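Local coordinates for protein flavoredoxin (Methanosarcina acetivorans, PDB 3BNK) that binds flavin mononucleotide and probably works in electron transport as a flavoprotein of the flavin reductase-like family, at the interface of chains A and B. Numbering follows the deposited sequence. Chains: chain A/B, Flavoredoxin.

Contact 1 and contact 2 are two patches of one two-fold symmetric interface between identical flavoredoxin chains. The centres of their C-alpha atoms lie about 16 Å apart. Strands 115-126 and 130-142 of chain A serve both, with different stretches of each strand used at the two places. A:Pro45 in contact 1 and A:Met46 in contact 2 are neighbours in sequence. Contact 1 receives the N-terminal segment of chain B, while contact 2 packs aromatic side chains near the two-fold axis. Symmetry repeats each patch with the chains exchanged. The pair is probably a true dimer, and B:Trp36, an FMN-binding residue, ties contact 2 to the flavin site.

Contact 1: the interface of chains A and B. Residues chain A 45, 115, 117, 137, 139-141; chain B 7-9, 11.
B:Ile7 and A:Ala140 join the two chains by a backbone bridge. B:Ile7 N gives a hydrogen bond of 2.9 Å to A:Ala140 O, nearly straight at the hydrogen (169°). A water extends this antiparallel pairing. It lies 3.1 Å from A:Ala140 N and is also bonded to B:Ile7 O.

The side chains pack beside this bridge. B:Ile7 has CG1 between its backbone N and carbonyl carbon (chi1 73°), and CD1 folds back against A:Ala140. The CB methyl of A:Ala140 meets B:Ile7 CD1 at 3.6 Å and B:Val11 CG1 at 3.7 Å. B:Val11 uses both methyls. CG1 meets A:Leu117 CD2 tip to tip at 3.5 Å, a tight fit, and CG2 reaches A:Leu115 CD2 at 3.8 Å.

B:Asn9 lies along the backbone of strand 130-142 of chain A. Its CB and CG rest near A:Ile137 O, while ND2 comes close to A:Ala139. The backbone O of B:Asn9 faces carbon: A:Pro45 CB is 3.5 Å away, and A:Ile137 CB and CG2 are also near. These contacts probably help to set B:Val11 against the two leucines.

In the fold, short strand 5-7 of chain B and the loop after it lie along strand 130-142 of chain A. Strand 115-126 supplies the leucines, so the N-terminal segment of one subunit is held against the sheet of the other.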
ATOM      1  N   PRO A  45      -3.932 -13.882   8.153  1.00 15.33           N
ATOM      2  CA  PRO A  45      -3.578 -12.511   7.815  1.00 15.49           C
ATOM      3  C   PRO A  45      -2.068 -12.337   7.632  1.00 15.38           C
ATOM      4  O   PRO A  45      -1.307 -12.510   8.576  1.00 14.98           O
ATOM      5  CB  PRO A  45      -4.105 -11.708   9.002  1.00 15.59           C
ATOM      6  CG  PRO A  45      -4.073 -12.665  10.155  1.00 16.16           C
ATOM      7  CD  PRO A  45      -4.449 -13.995   9.532  1.00 16.10           C
ATOM      8  N   LEU A 115      -1.354   1.979  16.075  1.00 15.38           N
ATOM      9  CA  LEU A 115      -1.662   0.584  15.807  1.00 15.15           C
ATOM     10  C   LEU A 115      -0.343  -0.133  15.568  1.00 15.15           C
ATOM     11  O   LEU A 115       0.510   0.371  14.861  1.00 15.34           O
ATOM     12  CB  LEU A 115      -2.617   0.479  14.602  1.00 14.85           C
ATOM     13  CG  LEU A 115      -2.836  -0.837  13.848  1.00 14.71           C
ATOM     14  CD1 LEU A 115      -3.384  -1.952  14.784  1.00 13.68           C
ATOM     15  CD2 LEU A 115      -3.753  -0.588  12.660  1.00 14.66           C
ATOM     16  N   LEU A 117       1.457  -3.850  14.576  1.00 14.99           N
ATOM     17  CA  LEU A 117       1.284  -5.200  14.036  1.00 14.96           C
ATOM     18  C   LEU A 117       2.557  -6.007  14.224  1.00 14.94           C
ATOM     19  O   LEU A 117       3.596  -5.651  13.684  1.00 15.80           O
ATOM     20  CB  LEU A 117       0.850  -5.159  12.556  1.00 14.76           C
ATOM     21  CG  LEU A 117      -0.270  -4.171  12.186  1.00 13.33           C
ATOM     22  CD1 LEU A 117      -0.550  -4.201  10.715  1.00 13.96           C
ATOM     23  CD2 LEU A 117      -1.565  -4.415  12.979  1.00 13.11           C
ATOM     24  N   ILE A 137       0.571 -11.612  10.538  1.00 16.18           N
ATOM     25  CA  ILE A 137       0.193 -10.829  11.718  1.00 16.17           C
ATOM     26  C   ILE A 137      -0.289 -11.777  12.817  1.00 16.90           C
ATOM     27  O   ILE A 137      -1.395 -12.316  12.746  1.00 16.90           O
ATOM     28  CB  ILE A 137      -0.894  -9.733  11.434  1.00 16.31           C
ATOM     29  CG1 ILE A 137      -0.549  -8.904  10.180  1.00 15.28           C
ATOM     30  CG2 ILE A 137      -1.069  -8.838  12.675  1.00 15.89           C
ATOM     31  CD1 ILE A 137      -1.742  -8.105   9.610  1.00 15.64           C
ATOM     32  N   ALA A 139      -0.018 -10.910  16.277  1.00 18.09           N
ATOM     33  CA  ALA A 139      -0.605 -10.067  17.320  1.00 18.09           C
ATOM     34  C   ALA A 139      -0.786  -8.630  16.816  1.00 18.42           C
ATOM     35  O   ALA A 139       0.041  -8.111  16.063  1.00 18.34           O
ATOM     36  CB  ALA A 139       0.229 -10.115  18.614  1.00 17.60           C
ATOM     37  N   ALA A 140      -1.893  -8.006  17.205  1.00 18.99           N
ATOM     38  CA  ALA A 140      -2.183  -6.623  16.812  1.00 19.26           C
ATOM     39  C   ALA A 140      -2.603  -5.843  18.047  1.00 19.89           C
ATOM     40  O   ALA A 140      -3.407  -6.347  18.855  1.00 19.73           O
ATOM     41  CB  ALA A 140      -3.266  -6.577  15.730  1.00 18.80           C
ATOM     42  N   TYR A 141      -2.039  -4.633  18.191  1.00 20.26           N
ATOM     43  CA  TYR A 141      -2.189  -3.793  19.397  1.00 20.94           C
ATOM     44  C   TYR A 141      -2.707  -2.414  19.056  1.00 21.14           C
ATOM     45  O   TYR A 141      -2.213  -1.768  18.122  1.00 20.74           O
ATOM     46  CB  TYR A 141      -0.847  -3.608  20.125  1.00 21.25           C
ATOM     47  CG  TYR A 141      -0.249  -4.891  20.650  1.00 22.62           C
ATOM     48  CD1 TYR A 141       0.486  -5.736  19.816  1.00 21.56           C
ATOM     49  CD2 TYR A 141      -0.431  -5.267  21.980  1.00 22.70           C
ATOM     50  CE1 TYR A 141       1.016  -6.916  20.297  1.00 22.05           C
ATOM     51  CE2 TYR A 141       0.104  -6.438  22.469  1.00 22.59           C
ATOM     52  CZ  TYR A 141       0.827  -7.252  21.622  1.00 22.29           C
ATOM     53  OH  TYR A 141       1.350  -8.418  22.114  1.00 25.08           O
TER
ATOM     54  N   ILE B   7      -6.133  -6.705  19.632  1.00 20.00           N
ATOM     55  CA  ILE B   7      -7.299  -6.729  18.741  1.00 19.55           C
ATOM     56  C   ILE B   7      -7.191  -7.825  17.666  1.00 19.47           C
ATOM     57  O   ILE B   7      -6.167  -8.508  17.566  1.00 19.47           O
ATOM     58  CB  ILE B   7      -7.624  -5.319  18.107  1.00 19.42           C
ATOM     59  CG1 ILE B   7      -6.600  -4.919  17.024  1.00 20.61           C
ATOM     60  CG2 ILE B   7      -7.818  -4.240  19.191  1.00 19.07           C
ATOM     61  CD1 ILE B   7      -5.397  -4.245  17.537  1.00 23.36           C
ATOM     62  N   ASN B   8      -8.260  -7.991  16.887  1.00 19.37           N
ATOM     63  CA  ASN B   8      -8.311  -8.949  15.779  1.00 19.47           C
ATOM     64  C   ASN B   8      -7.068  -8.848  14.878  1.00 19.10           C
ATOM     65  O   ASN B   8      -6.745  -7.757  14.381  1.00 18.50           O
ATOM     66  CB  ASN B   8      -9.593  -8.714  14.957  1.00 19.74           C
ATOM     67  CG  ASN B   8      -9.828  -9.776  13.893  1.00 21.80           C
ATOM     68  OD1 ASN B   8      -8.962 -10.595  13.593  1.00 25.26           O
ATOM     69  ND2 ASN B   8     -11.005  -9.746  13.297  1.00 24.51           N
ATOM     70  N   ASN B   9      -6.397  -9.988  14.679  1.00 18.15           N
ATOM     71  CA  ASN B   9      -5.178 -10.084  13.865  1.00 18.05           C
ATOM     72  C   ASN B   9      -5.388  -9.773  12.391  1.00 17.77           C
ATOM     73  O   ASN B   9      -4.434  -9.453  11.678  1.00 18.18           O
ATOM     74  CB  ASN B   9      -4.569 -11.486  13.968  1.00 18.10           C
ATOM     75  CG  ASN B   9      -3.775 -11.694  15.229  1.00 18.98           C
ATOM     76  OD1 ASN B   9      -3.525 -12.836  15.643  1.00 22.11           O
ATOM     77  ND2 ASN B   9      -3.375 -10.615  15.854  1.00 17.24           N
ATOM     78  N   VAL B  11      -6.057  -7.355  10.389  1.00 17.70           N
ATOM     79  CA  VAL B  11      -6.100  -5.911  10.250  1.00 17.66           C
ATOM     80  C   VAL B  11      -5.577  -5.490   8.888  1.00 17.72           C
ATOM     81  O   VAL B  11      -4.603  -6.052   8.358  1.00 17.64           O
ATOM     82  CB  VAL B  11      -5.434  -5.167  11.463  1.00 17.87           C
ATOM     83  CG1 VAL B  11      -4.502  -6.077  12.240  1.00 16.71           C
ATOM     84  CG2 VAL B  11      -4.744  -3.875  11.039  1.00 18.09           C
TER
HETATM   85  O   HOH W   1      -4.062  -9.798  18.410  1.00 13.23           O

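Contact 2: the interface of chains A and B. Residues chain A 39-41, 46, 123, 125, 132, 134; chain B 36, 125, 127, 130, 132.
A:Arg39 lays its CB over the face of the B:Trp36 indole, 3.6 Å from the centroid of the six-membered ring. From CB the chain bends at chi2 and chi3 (-70° and -61°), which turns the guanidinium back toward its own subunit. There NE bonds to A:Met46 O at 3.1 Å from above the carbonyl plane. NH2 bonds to A:Asn41 O at 2.8 Å, and both acceptors lie in the guanidinium plane. The tip thus ties strand 37-41 to strand 46-52, while the base of the side chain carries the contact. Replacing B:Trp36 by an alanine would probably strip the cover from A:Arg39 CB and open a gap beside the backbone of A:Val40 and A:Asn41.

A:Val40 splits its methyls between two rings. CG2 stands over one face of B:Phe132, offset toward the rim, 3.7 Å from its centroid. CG1 lies over the ring of B:Phe127, but so close that the spacing is doubtful.

Around the B:Phe127 ring, A:Val134 CG2 lies 3.7 Å from CZ. A:Met46 CE lies over the rim on the same side as A:Val40 CG1, 3.9 Å from CD2. A:Glu123 OE1, of the carboxylate, approaches CE2, its plane steeply turned against the ring. The two Phe132 rings cross obliquely, A:Phe132 CZ lying 3.5 Å from B:Phe132 CE2.

In the fold, strands 115-126 and 130-142 of both chains face each other here, with strands 37-41 and 46-52 of chain A alongside.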
ATOM      1  N   ARG A  39      -1.171  -5.783   2.553  1.00 14.77           N
ATOM      2  CA  ARG A  39      -1.686  -7.135   2.786  1.00 15.43           C
ATOM      3  C   ARG A  39      -1.446  -7.978   1.541  1.00 16.06           C
ATOM      4  O   ARG A  39      -1.415  -7.475   0.399  1.00 16.01           O
ATOM      5  CB  ARG A  39      -3.172  -7.148   3.189  1.00 15.27           C
ATOM      6  CG  ARG A  39      -3.463  -6.657   4.608  1.00 15.39           C
ATOM      7  CD  ARG A  39      -2.981  -7.627   5.708  1.00 14.18           C
ATOM      8  NE  ARG A  39      -3.660  -8.910   5.585  1.00 16.07           N
ATOM      9  CZ  ARG A  39      -4.866  -9.169   6.070  1.00 14.44           C
ATOM     10  NH1 ARG A  39      -5.533  -8.244   6.750  1.00 16.39           N
ATOM     11  NH2 ARG A  39      -5.414 -10.352   5.857  1.00 13.50           N
ATOM     12  N   VAL A  40      -1.250  -9.269   1.776  1.00 16.07           N
ATOM     13  CA  VAL A  40      -0.781 -10.172   0.751  1.00 16.18           C
ATOM     14  C   VAL A  40      -1.631 -11.462   0.774  1.00 16.08           C
ATOM     15  O   VAL A  40      -1.719 -12.178  -0.216  1.00 16.09           O
ATOM     16  CB  VAL A  40       0.735 -10.425   1.000  1.00 16.55           C
ATOM     17  CG1 VAL A  40       1.135 -11.779   0.655  1.00 15.85           C
ATOM     18  CG2 VAL A  40       1.589  -9.370   0.292  1.00 15.47           C
ATOM     19  N   ASN A  41      -2.274 -11.718   1.906  1.00 15.69           N
ATOM     20  CA  ASN A  41      -3.109 -12.899   2.087  1.00 15.59           C
ATOM     21  C   ASN A  41      -4.200 -12.584   3.093  1.00 15.67           C
ATOM     22  O   ASN A  41      -3.954 -11.930   4.115  1.00 16.80           O
ATOM     23  CB  ASN A  41      -2.273 -14.096   2.559  1.00 14.95           C
ATOM     24  CG  ASN A  41      -3.022 -15.433   2.439  1.00 14.08           C
ATOM     25  OD1 ASN A  41      -3.336 -16.069   3.438  1.00 15.69           O
ATOM     26  ND2 ASN A  41      -3.309 -15.848   1.222  1.00 11.64           N
ATOM     27  N   MET A  46      -1.675 -12.010   6.404  1.00 15.75           N
ATOM     28  CA  MET A  46      -0.285 -11.786   6.024  1.00 17.10           C
ATOM     29  C   MET A  46      -0.108 -10.465   5.273  1.00 16.45           C
ATOM     30  O   MET A  46      -0.966 -10.082   4.502  1.00 16.26           O
ATOM     31  CB  MET A  46       0.218 -12.940   5.144  1.00 16.42           C
ATOM     32  CG  MET A  46       0.230 -14.305   5.827  1.00 16.99           C
ATOM     33  SD  MET A  46       0.689 -15.656   4.708  1.00 21.05           S
ATOM     34  CE  MET A  46       2.399 -15.334   4.487  1.00 22.90           C
ATOM     35  N   GLU A 123       7.819 -15.942   4.743  1.00 16.78           N
ATOM     36  CA  GLU A 123       8.573 -16.082   3.505  1.00 17.59           C
ATOM     37  C   GLU A 123       9.373 -14.819   3.201  1.00 18.59           C
ATOM     38  O   GLU A 123       8.881 -13.710   3.373  1.00 18.74           O
ATOM     39  CB  GLU A 123       7.637 -16.424   2.347  1.00 17.59           C
ATOM     40  CG  GLU A 123       8.355 -16.889   1.067  1.00 17.96           C
ATOM     41  CD  GLU A 123       7.409 -17.344  -0.018  1.00 17.43           C
ATOM     42  OE1 GLU A 123       6.167 -17.213   0.122  1.00 18.38           O
ATOM     43  OE2 GLU A 123       7.912 -17.855  -1.035  1.00 19.68           O
ATOM     44  N   LEU A 125      11.444 -12.966   0.167  1.00 21.58           N
ATOM     45  CA  LEU A 125      11.777 -12.895  -1.243  1.00 22.50           C
ATOM     46  C   LEU A 125      12.800 -11.824  -1.463  1.00 22.83           C
ATOM     47  O   LEU A 125      12.952 -10.899  -0.666  1.00 22.67           O
ATOM     48  CB  LEU A 125      10.538 -12.662  -2.112  1.00 22.81           C
ATOM     49  CG  LEU A 125       9.511 -13.754  -1.811  1.00 24.10           C
ATOM     50  CD1 LEU A 125       8.122 -13.221  -1.944  1.00 25.06           C
ATOM     51  CD2 LEU A 125       9.742 -15.041  -2.615  1.00 25.08           C
ATOM     52  N   PHE A 132      11.663  -8.501  -0.056  1.00 19.33           N
ATOM     53  CA  PHE A 132      10.235  -8.442   0.216  1.00 18.59           C
ATOM     54  C   PHE A 132       9.911  -9.488   1.290  1.00 18.75           C
ATOM     55  O   PHE A 132       9.779 -10.680   0.978  1.00 18.19           O
ATOM     56  CB  PHE A 132       9.426  -8.670  -1.073  1.00 18.89           C
ATOM     57  CG  PHE A 132       7.956  -8.348  -0.942  1.00 18.65           C
ATOM     58  CD1 PHE A 132       7.529  -7.036  -0.744  1.00 19.79           C
ATOM     59  CD2 PHE A 132       6.997  -9.354  -1.038  1.00 21.00           C
ATOM     60  CE1 PHE A 132       6.180  -6.729  -0.637  1.00 19.97           C
ATOM     61  CE2 PHE A 132       5.633  -9.062  -0.933  1.00 19.74           C
ATOM     62  CZ  PHE A 132       5.224  -7.748  -0.732  1.00 20.45           C
ATOM     63  N   VAL A 134       7.569 -11.382   3.774  1.00 16.91           N
ATOM     64  CA  VAL A 134       6.155 -11.692   4.013  1.00 16.58           C
ATOM     65  C   VAL A 134       5.983 -12.227   5.443  1.00 16.36           C
ATOM     66  O   VAL A 134       6.624 -13.205   5.842  1.00 16.34           O
ATOM     67  CB  VAL A 134       5.568 -12.673   2.961  1.00 16.93           C
ATOM     68  CG1 VAL A 134       4.121 -13.019   3.291  1.00 16.13           C
ATOM     69  CG2 VAL A 134       5.683 -12.084   1.522  1.00 16.48           C
TER
ATOM     70  N   TRP B  36      -5.022  -3.763  -2.356  1.00 15.19           N
ATOM     71  CA  TRP B  36      -3.762  -4.433  -2.012  1.00 14.63           C
ATOM     72  C   TRP B  36      -2.731  -4.233  -3.128  1.00 14.97           C
ATOM     73  O   TRP B  36      -2.455  -5.163  -3.904  1.00 14.47           O
ATOM     74  CB  TRP B  36      -3.981  -5.936  -1.739  1.00 14.62           C
ATOM     75  CG  TRP B  36      -4.894  -6.258  -0.544  1.00 13.98           C
ATOM     76  CD1 TRP B  36      -5.734  -5.393   0.115  1.00 13.39           C
ATOM     77  CD2 TRP B  36      -5.080  -7.538   0.075  1.00 14.65           C
ATOM     78  NE1 TRP B  36      -6.415  -6.047   1.107  1.00 13.43           N
ATOM     79  CE2 TRP B  36      -6.043  -7.369   1.103  1.00 15.57           C
ATOM     80  CE3 TRP B  36      -4.545  -8.816  -0.152  1.00 14.09           C
ATOM     81  CZ2 TRP B  36      -6.456  -8.426   1.928  1.00 14.84           C
ATOM     82  CZ3 TRP B  36      -4.964  -9.867   0.664  1.00 14.52           C
ATOM     83  CH2 TRP B  36      -5.915  -9.664   1.691  1.00 15.16           C
ATOM     84  N   LEU B 125       3.620 -14.893  -6.736  1.00 21.19           N
ATOM     85  CA  LEU B 125       3.704 -15.489  -5.406  1.00 20.63           C
ATOM     86  C   LEU B 125       2.355 -16.047  -4.989  1.00 20.42           C
ATOM     87  O   LEU B 125       1.318 -15.400  -5.175  1.00 20.27           O
ATOM     88  CB  LEU B 125       4.175 -14.461  -4.373  1.00 20.55           C
ATOM     89  CG  LEU B 125       5.363 -13.570  -4.695  1.00 20.11           C
ATOM     90  CD1 LEU B 125       5.543 -12.560  -3.570  1.00 20.28           C
ATOM     91  CD2 LEU B 125       6.620 -14.395  -4.915  1.00 21.13           C
ATOM     92  N   PHE B 127      -0.004 -17.650  -1.914  1.00 18.23           N
ATOM     93  CA  PHE B 127      -0.272 -17.792  -0.495  1.00 18.12           C
ATOM     94  C   PHE B 127      -1.607 -18.515  -0.378  1.00 18.19           C
ATOM     95  O   PHE B 127      -2.263 -18.730  -1.403  1.00 18.40           O
ATOM     96  CB  PHE B 127      -0.230 -16.415   0.207  1.00 17.66           C
ATOM     97  CG  PHE B 127       1.067 -15.681  -0.017  1.00 18.32           C
ATOM     98  CD1 PHE B 127       1.143 -14.634  -0.935  1.00 16.53           C
ATOM     99  CD2 PHE B 127       2.231 -16.083   0.640  1.00 16.96           C
ATOM    100  CE1 PHE B 127       2.352 -13.975  -1.162  1.00 16.40           C
ATOM    101  CE2 PHE B 127       3.444 -15.431   0.411  1.00 17.20           C
ATOM    102  CZ  PHE B 127       3.505 -14.373  -0.484  1.00 16.41           C
ATOM    103  N   ASN B 130      -4.723 -16.156  -1.618  1.00 16.78           N
ATOM    104  CA  ASN B 130      -4.449 -15.071  -2.565  1.00 17.23           C
ATOM    105  C   ASN B 130      -3.206 -15.331  -3.404  1.00 17.58           C
ATOM    106  O   ASN B 130      -2.276 -16.008  -2.967  1.00 16.91           O
ATOM    107  CB  ASN B 130      -4.219 -13.739  -1.817  1.00 16.79           C
ATOM    108  CG  ASN B 130      -5.392 -13.328  -0.955  1.00 17.33           C
ATOM    109  OD1 ASN B 130      -5.656 -13.937   0.082  1.00 19.71           O
ATOM    110  ND2 ASN B 130      -6.101 -12.279  -1.371  1.00 18.46           N
ATOM    111  N   PHE B 132      -0.121 -12.955  -5.035  1.00 17.73           N
ATOM    112  CA  PHE B 132       0.508 -11.648  -5.104  1.00 17.31           C
ATOM    113  C   PHE B 132       1.384 -11.651  -6.362  1.00 17.20           C
ATOM    114  O   PHE B 132       2.449 -12.290  -6.410  1.00 16.36           O
ATOM    115  CB  PHE B 132       1.286 -11.340  -3.825  1.00 16.89           C
ATOM    116  CG  PHE B 132       1.547  -9.862  -3.593  1.00 18.03           C
ATOM    117  CD1 PHE B 132       0.520  -9.008  -3.171  1.00 16.35           C
ATOM    118  CD2 PHE B 132       2.836  -9.334  -3.739  1.00 18.94           C
ATOM    119  CE1 PHE B 132       0.765  -7.643  -2.927  1.00 17.32           C
ATOM    120  CE2 PHE B 132       3.093  -7.957  -3.493  1.00 18.07           C
ATOM    121  CZ  PHE B 132       2.055  -7.124  -3.087  1.00 17.25           C
TER